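Side-chain contacts in telomerase reverse transcriptase (PDB 6ZD1), which probably extends chromosome ends by copying a template in the telomerase RNA into telomeric DNA repeats: residues L254-N259 / F263-K268; D322-K325 / T329-V332; L445-N448 / Q452-L455. All blocks are in the same frame, centred on the assembly; numbering follows the deposited sequence.

Interaction 1 (L254-N259 / F263-K268); sequences LYSFNN and FALKQK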
ATOM      1  N   LEU A 254     -20.238   0.088 -17.560  1.00 86.08           N
ATOM      2  CA  LEU A 254     -20.600  -1.320 -17.668  1.00 94.53           C
ATOM      3  C   LEU A 254     -20.691  -1.749 -19.128  1.00 95.70           C
ATOM      4  O   LEU A 254     -20.262  -2.853 -19.483  1.00 96.94           O
ATOM      5  CB  LEU A 254     -21.918  -1.586 -16.937  1.00 86.45           C
ATOM      6  CG  LEU A 254     -22.378  -3.048 -16.912  1.00 97.76           C
ATOM      7  CD1 LEU A 254     -21.341  -3.938 -16.242  1.00 90.75           C
ATOM      8  CD2 LEU A 254     -23.731  -3.184 -16.228  1.00103.09           C
ATOM      9  N   TYR A 255     -21.229  -0.880 -19.991  1.00 89.67           N
ATOM     10  CA  TYR A 255     -21.311  -1.190 -21.415  1.00 93.78           C
ATOM     11  C   TYR A 255     -19.929  -1.447 -22.002  1.00106.73           C
ATOM     12  O   TYR A 255     -19.721  -2.423 -22.733  1.00105.52           O
ATOM     13  CB  TYR A 255     -22.003  -0.045 -22.159  1.00 97.70           C
ATOM     14  CG  TYR A 255     -22.215  -0.302 -23.636  1.00111.43           C
ATOM     15  CD1 TYR A 255     -22.248   0.751 -24.543  1.00110.07           C
ATOM     16  CD2 TYR A 255     -22.398  -1.592 -24.123  1.00115.31           C
ATOM     17  CE1 TYR A 255     -22.445   0.525 -25.894  1.00118.57           C
ATOM     18  CE2 TYR A 255     -22.596  -1.827 -25.470  1.00 99.90           C
ATOM     19  CZ  TYR A 255     -22.619  -0.766 -26.351  1.00121.66           C
ATOM     20  OH  TYR A 255     -22.816  -0.993 -27.695  1.00136.10           O
ATOM     21  N   SER A 256     -18.968  -0.573 -21.691  1.00 97.36           N
ATOM     22  CA  SER A 256     -17.607  -0.754 -22.182  1.00 88.29           C
ATOM     23  C   SER A 256     -16.949  -1.982 -21.570  1.00 99.74           C
ATOM     24  O   SER A 256     -16.125  -2.635 -22.222  1.00107.31           O
ATOM     25  CB  SER A 256     -16.776   0.494 -21.888  1.00 94.52           C
ATOM     26  OG  SER A 256     -15.434   0.327 -22.306  1.00 96.33           O
ATOM     27  N   PHE A 257     -17.289  -2.305 -20.321  1.00101.49           N
ATOM     28  CA  PHE A 257     -16.702  -3.471 -19.673  1.00 97.08           C
ATOM     29  C   PHE A 257     -17.224  -4.768 -20.283  1.00101.29           C
ATOM     30  O   PHE A 257     -16.462  -5.725 -20.468  1.00 92.85           O
ATOM     31  CB  PHE A 257     -16.982  -3.431 -18.173  1.00 89.88           C
ATOM     32  CG  PHE A 257     -16.451  -4.619 -17.435  1.00 93.72           C
ATOM     33  CD1 PHE A 257     -15.100  -4.724 -17.150  1.00 86.56           C
ATOM     34  CD2 PHE A 257     -17.299  -5.635 -17.030  1.00 98.42           C
ATOM     35  CE1 PHE A 257     -14.606  -5.818 -16.474  1.00 94.64           C
ATOM     36  CE2 PHE A 257     -16.811  -6.729 -16.352  1.00 91.00           C
ATOM     37  CZ  PHE A 257     -15.464  -6.823 -16.074  1.00 98.02           C
ATOM     38  N   ASN A 258     -18.525  -4.824 -20.584  1.00 97.69           N
ATOM     39  CA  ASN A 258     -19.088  -6.015 -21.210  1.00100.79           C
ATOM     40  C   ASN A 258     -18.601  -6.185 -22.644  1.00112.50           C
ATOM     41  O   ASN A 258     -18.434  -7.320 -23.108  1.00110.54           O
ATOM     42  CB  ASN A 258     -20.616  -5.959 -21.175  1.00104.02           C
ATOM     43  CG  ASN A 258     -21.176  -6.186 -19.783  1.00101.22           C
ATOM     44  OD1 ASN A 258     -20.577  -6.887 -18.968  1.00 99.40           O
ATOM     45  ND2 ASN A 258     -22.335  -5.595 -19.506  1.00 87.42           N
ATOM     46  N   ASN A 259     -18.371  -5.083 -23.359  1.00113.81           N
ATOM     47  CA  ASN A 259     -17.865  -5.132 -24.731  1.00 97.81           C
ATOM     48  C   ASN A 259     -16.346  -5.034 -24.672  1.00102.40           C
ATOM     49  O   ASN A 259     -15.765  -3.953 -24.776  1.00107.22           O
ATOM     50  CB  ASN A 259     -18.468  -4.015 -25.575  1.00 89.27           C
ATOM     51  CG  ASN A 259     -19.974  -4.139 -25.728  1.00112.91           C
ATOM     52  OD1 ASN A 259     -20.668  -4.600 -24.819  1.00114.84           O
ATOM     53  ND2 ASN A 259     -20.487  -3.731 -26.884  1.00100.02           N
ATOM     54  N   PHE A 263     -11.981  -1.497 -28.063  1.00 91.86           N
ATOM     55  CA  PHE A 263     -10.812  -0.902 -27.419  1.00 92.62           C
ATOM     56  C   PHE A 263     -10.879   0.619 -27.437  1.00 88.88           C
ATOM     57  O   PHE A 263     -10.519   1.274 -26.450  1.00 88.96           O
ATOM     58  CB  PHE A 263      -9.531  -1.387 -28.098  1.00 94.64           C
ATOM     59  CG  PHE A 263      -9.208  -2.829 -27.826  1.00112.26           C
ATOM     60  CD1 PHE A 263      -8.549  -3.594 -28.773  1.00119.81           C
ATOM     61  CD2 PHE A 263      -9.558  -3.417 -26.620  1.00116.94           C
ATOM     62  CE1 PHE A 263      -8.248  -4.922 -28.529  1.00117.47           C
ATOM     63  CE2 PHE A 263      -9.260  -4.746 -26.368  1.00115.07           C
ATOM     64  CZ  PHE A 263      -8.603  -5.498 -27.324  1.00110.93           C
ATOM     65  N   ALA A 264     -11.330   1.202 -28.550  1.00 85.41           N
ATOM     66  CA  ALA A 264     -11.371   2.656 -28.653  1.00 91.80           C
ATOM     67  C   ALA A 264     -12.276   3.257 -27.586  1.00 90.44           C
ATOM     68  O   ALA A 264     -11.926   4.267 -26.964  1.00 92.13           O
ATOM     69  CB  ALA A 264     -11.835   3.069 -30.050  1.00 82.07           C
ATOM     70  N   LEU A 265     -13.437   2.640 -27.344  1.00 84.67           N
ATOM     71  CA  LEU A 265     -14.338   3.139 -26.309  1.00 84.87           C
ATOM     72  C   LEU A 265     -13.712   3.020 -24.925  1.00 86.18           C
ATOM     73  O   LEU A 265     -13.856   3.924 -24.092  1.00 85.24           O
ATOM     74  CB  LEU A 265     -15.671   2.392 -26.364  1.00 77.71           C
ATOM     75  CG  LEU A 265     -16.738   2.839 -25.363  1.00 83.90           C
ATOM     76  CD1 LEU A 265     -17.146   4.284 -25.614  1.00 77.56           C
ATOM     77  CD2 LEU A 265     -17.947   1.921 -25.415  1.00 91.25           C
ATOM     78  N   LYS A 266     -13.023   1.907 -24.657  1.00 79.95           N
ATOM     79  CA  LYS A 266     -12.351   1.742 -23.372  1.00 75.68           C
ATOM     80  C   LYS A 266     -11.263   2.790 -23.186  1.00 85.96           C
ATOM     81  O   LYS A 266     -11.044   3.283 -22.072  1.00 84.65           O
ATOM     82  CB  LYS A 266     -11.766   0.333 -23.256  1.00 71.68           C
ATOM     83  CG  LYS A 266     -11.063   0.068 -21.933  1.00 71.60           C
ATOM     84  CD  LYS A 266     -10.584  -1.369 -21.823  1.00 78.53           C
ATOM     85  CE  LYS A 266      -9.872  -1.601 -20.498  1.00 95.68           C
ATOM     86  NZ  LYS A 266      -9.453  -3.019 -20.314  1.00104.38           N
ATOM     87  N   GLN A 267     -10.562   3.139 -24.266  1.00 90.07           N
ATOM     88  CA  GLN A 267      -9.566   4.199 -24.181  1.00 88.27           C
ATOM     89  C   GLN A 267     -10.226   5.554 -23.954  1.00 87.77           C
ATOM     90  O   GLN A 267      -9.720   6.373 -23.177  1.00 87.78           O
ATOM     91  CB  GLN A 267      -8.722   4.216 -25.452  1.00 84.60           C
ATOM     92  CG  GLN A 267      -7.650   5.278 -25.473  1.00 87.01           C
ATOM     93  CD  GLN A 267      -7.147   5.548 -26.872  1.00 97.62           C
ATOM     94  OE1 GLN A 267      -7.844   5.293 -27.856  1.00 90.42           O
ATOM     95  NE2 GLN A 267      -5.928   6.066 -26.972  1.00 96.28           N
ATOM     96  N   LYS A 268     -11.364   5.799 -24.611  1.00 84.31           N
ATOM     97  CA  LYS A 268     -12.078   7.060 -24.432  1.00 85.20           C
ATOM     98  C   LYS A 268     -12.553   7.218 -22.994  1.00 85.12           C
ATOM     99  O   LYS A 268     -12.356   8.269 -22.374  1.00 86.48           O
ATOM    100  CB  LYS A 268     -13.261   7.135 -25.403  1.00 84.57           C
ATOM    101  CG  LYS A 268     -13.840   8.540 -25.617  1.00 85.77           C
ATOM    102  CD  LYS A 268     -14.849   8.943 -24.546  1.00 85.66           C
ATOM    103  CE  LYS A 268     -15.305  10.384 -24.728  1.00 87.06           C
ATOM    104  NZ  LYS A 268     -16.176  10.844 -23.610  1.00 91.10           N
TER
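Ser256 OG, whose hydrogen-bond partner is Gln252 OE1 just before its helix, is also the atom that reaches helix 263-298. It arrives beside the backbone of Lys266, 3.6 Å from Lys266 CA and 3.8 Å from Lys266 CB, and this is a packing contact without a hydrogen bond. The hydroxyl gets there because OG is turned opposite the backbone nitrogen (chi1 178°), which carries it outward from its own helix. Behind it, Ser256 CB meets Leu265 CD2 at 4.0 Å, so the serine rests against both a leucine methyl and the backbone of the next residue.

The two segments are consecutive helices of the reverse transcriptase region, joined by a short non-helical link that starts where Asn259 leaves helical geometry. Their backbones come within 5.9 Å between Ser256 CA and Lys266 CA, and a side chain as small as serine suits so close an approach. Leu265 supplies the apolar half of the contact with one branch, while its backbone N is bound by Asn262 OD1. Lys266 needs only its root here: the fully extended chain carries its ammonium group away from Ser256, and its side chain also touches Gln252.

Interaction 2 (D322-K325 / T329-V332); sequences DLLK and TLPV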
ATOM      1  N   ASP A 322       3.802  16.597  30.571  1.00 66.65           N
ATOM      2  CA  ASP A 322       2.993  17.632  31.208  1.00 79.43           C
ATOM      3  C   ASP A 322       2.503  17.197  32.584  1.00 84.54           C
ATOM      4  O   ASP A 322       2.358  18.034  33.483  1.00 90.52           O
ATOM      5  CB  ASP A 322       1.823  18.014  30.301  1.00 87.43           C
ATOM      6  CG  ASP A 322       2.279  18.728  29.039  1.00 98.88           C
ATOM      7  OD1 ASP A 322       3.484  19.052  28.941  1.00 93.65           O
ATOM      8  OD2 ASP A 322       1.438  18.963  28.143  1.00 99.90           O
ATOM      9  N   LEU A 323       2.259  15.898  32.777  1.00 80.74           N
ATOM     10  CA  LEU A 323       1.906  15.414  34.109  1.00 70.88           C
ATOM     11  C   LEU A 323       3.075  15.552  35.075  1.00 73.93           C
ATOM     12  O   LEU A 323       2.885  15.941  36.232  1.00 82.88           O
ATOM     13  CB  LEU A 323       1.443  13.961  34.040  1.00 67.84           C
ATOM     14  CG  LEU A 323      -0.016  13.762  33.642  1.00 72.30           C
ATOM     15  CD1 LEU A 323      -0.343  12.282  33.561  1.00 74.83           C
ATOM     16  CD2 LEU A 323      -0.925  14.465  34.636  1.00 69.65           C
ATOM     17  N   LEU A 324       4.294  15.266  34.615  1.00 75.05           N
ATOM     18  CA  LEU A 324       5.458  15.398  35.484  1.00 81.71           C
ATOM     19  C   LEU A 324       5.737  16.845  35.858  1.00 74.55           C
ATOM     20  O   LEU A 324       6.467  17.089  36.824  1.00 91.96           O
ATOM     21  CB  LEU A 324       6.693  14.796  34.817  1.00 72.48           C
ATOM     22  CG  LEU A 324       6.653  13.285  34.603  1.00 74.93           C
ATOM     23  CD1 LEU A 324       7.931  12.823  33.931  1.00 71.43           C
ATOM     24  CD2 LEU A 324       6.455  12.580  35.933  1.00 75.93           C
ATOM     25  N   LYS A 325       5.175  17.804  35.124  1.00 83.44           N
ATOM     26  CA  LYS A 325       5.341  19.210  35.455  1.00 87.98           C
ATOM     27  C   LYS A 325       4.187  19.756  36.278  1.00 91.98           C
ATOM     28  O   LYS A 325       4.378  20.726  37.018  1.00106.02           O
ATOM     29  CB  LYS A 325       5.467  20.054  34.176  1.00 93.54           C
ATOM     30  CG  LYS A 325       6.516  19.585  33.176  1.00101.76           C
ATOM     31  CD  LYS A 325       6.314  20.258  31.814  1.00 95.74           C
ATOM     32  CE  LYS A 325       7.291  19.737  30.756  1.00 92.79           C
ATOM     33  NZ  LYS A 325       8.721  20.049  31.073  1.00 75.48           N
ATOM     34  N   THR A 329       5.064  14.549  40.112  1.00 85.54           N
ATOM     35  CA  THR A 329       5.190  13.102  40.130  1.00 78.51           C
ATOM     36  C   THR A 329       4.207  12.538  39.119  1.00 80.64           C
ATOM     37  O   THR A 329       3.412  13.265  38.519  1.00 90.29           O
ATOM     38  CB  THR A 329       4.913  12.500  41.517  1.00 80.71           C
ATOM     39  OG1 THR A 329       3.655  12.976  42.006  1.00 93.22           O
ATOM     40  CG2 THR A 329       6.012  12.862  42.495  1.00 83.63           C
ATOM     41  N   LEU A 330       4.265  11.224  38.932  1.00 80.25           N
ATOM     42  CA  LEU A 330       3.343  10.556  38.032  1.00 71.92           C
ATOM     43  C   LEU A 330       2.243   9.902  38.848  1.00 73.18           C
ATOM     44  O   LEU A 330       2.543   9.055  39.705  1.00 75.94           O
ATOM     45  CB  LEU A 330       4.067   9.517  37.185  1.00 70.31           C
ATOM     46  CG  LEU A 330       3.379   9.197  35.860  1.00 72.22           C
ATOM     47  CD1 LEU A 330       3.225  10.470  35.040  1.00 73.75           C
ATOM     48  CD2 LEU A 330       4.156   8.146  35.089  1.00 66.39           C
ATOM     49  N   PRO A 331       0.983  10.270  38.652  1.00 73.35           N
ATOM     50  CA  PRO A 331      -0.098   9.661  39.429  1.00 74.76           C
ATOM     51  C   PRO A 331      -0.406   8.259  38.922  1.00 76.58           C
ATOM     52  O   PRO A 331       0.061   7.824  37.867  1.00 75.48           O
ATOM     53  CB  PRO A 331      -1.294  10.597  39.192  1.00 75.25           C
ATOM     54  CG  PRO A 331      -0.762  11.759  38.377  1.00 75.42           C
ATOM     55  CD  PRO A 331       0.478  11.272  37.702  1.00 72.39           C
ATOM     56  N   VAL A 332      -1.215   7.549  39.704  1.00 74.78           N
ATOM     57  CA  VAL A 332      -1.762   6.281  39.240  1.00 77.75           C
ATOM     58  C   VAL A 332      -2.701   6.576  38.080  1.00 79.36           C
ATOM     59  O   VAL A 332      -3.635   7.376  38.206  1.00 80.31           O
ATOM     60  CB  VAL A 332      -2.483   5.539  40.373  1.00 75.95           C
ATOM     61  CG1 VAL A 332      -3.081   4.238  39.858  1.00 79.18           C
ATOM     62  CG2 VAL A 332      -1.521   5.276  41.525  1.00 77.57           C
TER
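Opposite choices of first torsion bring Leu324 and Leu330 together: Leu324 CG lies anti to its own carbonyl carbon (chi1 -66°), whereas Leu330 CG is swung to the side away from its nitrogen (chi1 -155°). One methyl of each then meets the other, Leu324 CD2 to Leu330 CD1 at 4.0 Å. The same Leu324 methyl also rests against the backbone of the returning chain, 3.9 Å from Thr329 C, so it packs against the peptide between Thr329 and Leu330 as well as the side chain beyond it.

Leu330 CD1 has a second neighbour in Leu323 CB, also 4.0 Å away, and thus bridges two successive helix residues. Further out, Leu323 CD1 approaches Pro331 CD at 4.3 Å, a looser touch on the proline ring. Leucine suits these places because one methyl at the end of a flexible stem can rest on two neighbours at once, and proline adds an apolar ring to an extended chain. No hydrogen bond crosses between the segments, and Thr329 contributes its backbone.

Buried Leu323 also touches Leu333. The contact closes the turn after helix 309-326, just before strand 334-339 of the four-stranded antiparallel sheet, consistent with the reverse transcriptase palm.

Interaction 3 (L445-N448 / Q452-L455); sequences LVKN and QYDL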
ATOM      1  N   LEU A 445     -19.172  -5.018  -9.037  1.00 68.36           N
ATOM      2  CA  LEU A 445     -19.417  -6.144  -9.926  1.00 69.59           C
ATOM      3  C   LEU A 445     -18.946  -7.423  -9.250  1.00 68.99           C
ATOM      4  O   LEU A 445     -17.867  -7.451  -8.646  1.00 74.81           O
ATOM      5  CB  LEU A 445     -18.696  -5.958 -11.262  1.00 70.88           C
ATOM      6  CG  LEU A 445     -19.275  -4.943 -12.249  1.00 72.60           C
ATOM      7  CD1 LEU A 445     -18.962  -3.507 -11.847  1.00 72.48           C
ATOM      8  CD2 LEU A 445     -18.765  -5.234 -13.648  1.00 80.77           C
ATOM      9  N   VAL A 446     -19.758  -8.469  -9.330  1.00 68.40           N
ATOM     10  CA  VAL A 446     -19.414  -9.769  -8.767  1.00 87.68           C
ATOM     11  C   VAL A 446     -19.428 -10.795  -9.891  1.00100.40           C
ATOM     12  O   VAL A 446     -20.281 -10.743 -10.786  1.00103.11           O
ATOM     13  CB  VAL A 446     -20.363 -10.178  -7.615  1.00 93.05           C
ATOM     14  CG1 VAL A 446     -20.613  -8.996  -6.687  1.00 82.31           C
ATOM     15  CG2 VAL A 446     -21.678 -10.734  -8.142  1.00 91.59           C
ATOM     16  N   LYS A 447     -18.447 -11.697  -9.872  1.00100.46           N
ATOM     17  CA  LYS A 447     -18.454 -12.809 -10.809  1.00101.90           C
ATOM     18  C   LYS A 447     -19.650 -13.703 -10.512  1.00104.34           C
ATOM     19  O   LYS A 447     -19.941 -14.012  -9.354  1.00106.50           O
ATOM     20  CB  LYS A 447     -17.147 -13.594 -10.707  1.00109.46           C
ATOM     21  CG  LYS A 447     -16.495 -13.910 -12.043  1.00110.03           C
ATOM     22  CD  LYS A 447     -15.030 -14.274 -11.856  1.00115.68           C
ATOM     23  CE  LYS A 447     -14.374 -14.672 -13.169  1.00107.46           C
ATOM     24  NZ  LYS A 447     -12.940 -15.035 -12.984  1.00110.10           N
ATOM     25  N   ASN A 448     -20.346 -14.124 -11.564  1.00109.48           N
ATOM     26  CA  ASN A 448     -21.659 -14.732 -11.394  1.00118.22           C
ATOM     27  C   ASN A 448     -21.632 -16.253 -11.363  1.00118.30           C
ATOM     28  O   ASN A 448     -22.548 -16.859 -10.794  1.00127.58           O
ATOM     29  CB  ASN A 448     -22.604 -14.270 -12.506  1.00121.26           C
ATOM     30  CG  ASN A 448     -24.055 -14.241 -12.062  1.00125.04           C
ATOM     31  OD1 ASN A 448     -24.450 -14.948 -11.141  1.00134.47           O
ATOM     32  ND2 ASN A 448     -24.853 -13.409 -12.712  1.00122.26           N
ATOM     33  N   GLN A 452     -21.713 -13.770 -15.906  1.00114.85           N
ATOM     34  CA  GLN A 452     -22.658 -12.693 -16.181  1.00114.10           C
ATOM     35  C   GLN A 452     -22.261 -11.356 -15.560  1.00107.07           C
ATOM     36  O   GLN A 452     -22.624 -10.303 -16.094  1.00117.22           O
ATOM     37  CB  GLN A 452     -24.056 -13.099 -15.712  1.00109.68           C
ATOM     38  CG  GLN A 452     -24.592 -14.368 -16.364  1.00125.67           C
ATOM     39  CD  GLN A 452     -25.818 -14.910 -15.654  1.00133.73           C
ATOM     40  OE1 GLN A 452     -26.039 -14.624 -14.479  1.00138.37           O
ATOM     41  NE2 GLN A 452     -26.621 -15.695 -16.367  1.00119.45           N
ATOM     42  N   TYR A 453     -21.523 -11.371 -14.447  1.00100.03           N
ATOM     43  CA  TYR A 453     -21.037 -10.141 -13.813  1.00101.77           C
ATOM     44  C   TYR A 453     -22.183  -9.196 -13.424  1.00115.24           C
ATOM     45  O   TYR A 453     -22.330  -8.098 -13.966  1.00112.11           O
ATOM     46  CB  TYR A 453     -20.034  -9.423 -14.722  1.00101.27           C
ATOM     47  CG  TYR A 453     -18.597  -9.804 -14.483  1.00101.19           C
ATOM     48  CD1 TYR A 453     -17.693  -9.865 -15.534  1.00103.64           C
ATOM     49  CD2 TYR A 453     -18.136 -10.085 -13.205  1.00 99.58           C
ATOM     50  CE1 TYR A 453     -16.373 -10.204 -15.322  1.00108.30           C
ATOM     51  CE2 TYR A 453     -16.819 -10.426 -12.982  1.00102.85           C
ATOM     52  CZ  TYR A 453     -15.942 -10.485 -14.044  1.00109.03           C
ATOM     53  OH  TYR A 453     -14.627 -10.824 -13.826  1.00117.87           O
ATOM     54  N   ASP A 454     -23.034  -9.669 -12.512  1.00116.91           N
ATOM     55  CA  ASP A 454     -24.094  -8.829 -11.959  1.00102.35           C
ATOM     56  C   ASP A 454     -23.523  -7.646 -11.176  1.00 97.80           C
ATOM     57  O   ASP A 454     -22.358  -7.637 -10.764  1.00 99.06           O
ATOM     58  CB  ASP A 454     -25.002  -9.639 -11.034  1.00104.87           C
ATOM     59  CG  ASP A 454     -25.800 -10.690 -11.767  1.00113.35           C
ATOM     60  OD1 ASP A 454     -26.302 -10.402 -12.876  1.00105.61           O
ATOM     61  OD2 ASP A 454     -25.924 -11.811 -11.231  1.00117.86           O
ATOM     62  N   LEU A 455     -24.377  -6.645 -10.954  1.00101.18           N
ATOM     63  CA  LEU A 455     -24.039  -5.445 -10.196  1.00 86.45           C
ATOM     64  C   LEU A 455     -24.763  -5.427  -8.854  1.00 88.63           C
ATOM     65  O   LEU A 455     -25.955  -5.740  -8.777  1.00 99.84           O
ATOM     66  CB  LEU A 455     -24.403  -4.178 -10.970  1.00 81.06           C
ATOM     67  CG  LEU A 455     -23.297  -3.541 -11.805  1.00 95.92           C
ATOM     68  CD1 LEU A 455     -22.881  -4.471 -12.932  1.00 99.57           C
ATOM     69  CD2 LEU A 455     -23.757  -2.199 -12.343  1.00 94.56           C
TER
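Leu445 faces Leu455 in a non-hydrogen-bonded antiparallel pair, the two side chains lying side by side and pointing the same way. Leu445 CG meets Leu455 CD1 at 3.7 Å, and their branched apolar ends suit this buried side of the sheet. The backbone adds a CA-H...O contact from Leu445 CA to Asp454 O, 3.4 Å long.

At Val446 the same carbonyl is used again: Val446 N donates to Asp454 O in a hydrogen bond of 3.1 Å that is nearly straight at the hydrogen (166°). Val446 O points back across the hairpin, where Tyr453 CA approaches it at 3.2 Å in a second CA-H...O contact. This oxygen also sits at the edge of the Tyr453 ring, near its plane and closest to CD2.

Lys447 runs alongside the tyrosine in the same direction. Its CG lies 3.6 Å from Tyr453 CE2, and its extended chain brings Lys447 CE to 3.9 Å from Tyr453 OH. A long aliphatic stem ending in a charge fits this exposed flank.

Asn448 turns inward: with CG placed anti to its backbone nitrogen (chi1 -151°), its amide is carried toward the Gln452 amide and the Asp454 carboxylate, where a short polar side chain suits the turn. The modelled distances there are too short for the detail to be trusted. Asn448 CB packs 3.6 Å from Gln452 N, against the returning backbone.

These residues form the closing end of a beta hairpin, strands 443-446 and 454-458, within a mixed sheet. Strand 231-237 flanks the first strand, with Leu445 bonded to Gly232 through the backbone and Val446 touching Ile234. Helix 254-258 packs on the side of Leu445 and Leu455 through Leu254, and Phe257 meets the Tyr453 ring there.

Along the chain the three contacts follow in series; none nests within or crosses another. Interaction 1 closes the short link between helix 254-258 and the start of helix 263-298. Interaction 2 closes the turn from helix 309-326 toward strand 334-339, and interaction 3 closes the hairpin of strands 443-446 and 454-458. Interactions 1 and 3, though distant in sequence, lie with centres about 17 Å apart and touch: helix 254-258 packs on the hairpin, tying the short helix to the mixed sheet. Interaction 2 stands across the chain's centre, its nearest atoms about 49 Å from interaction 3 and 53 Å from interaction 1.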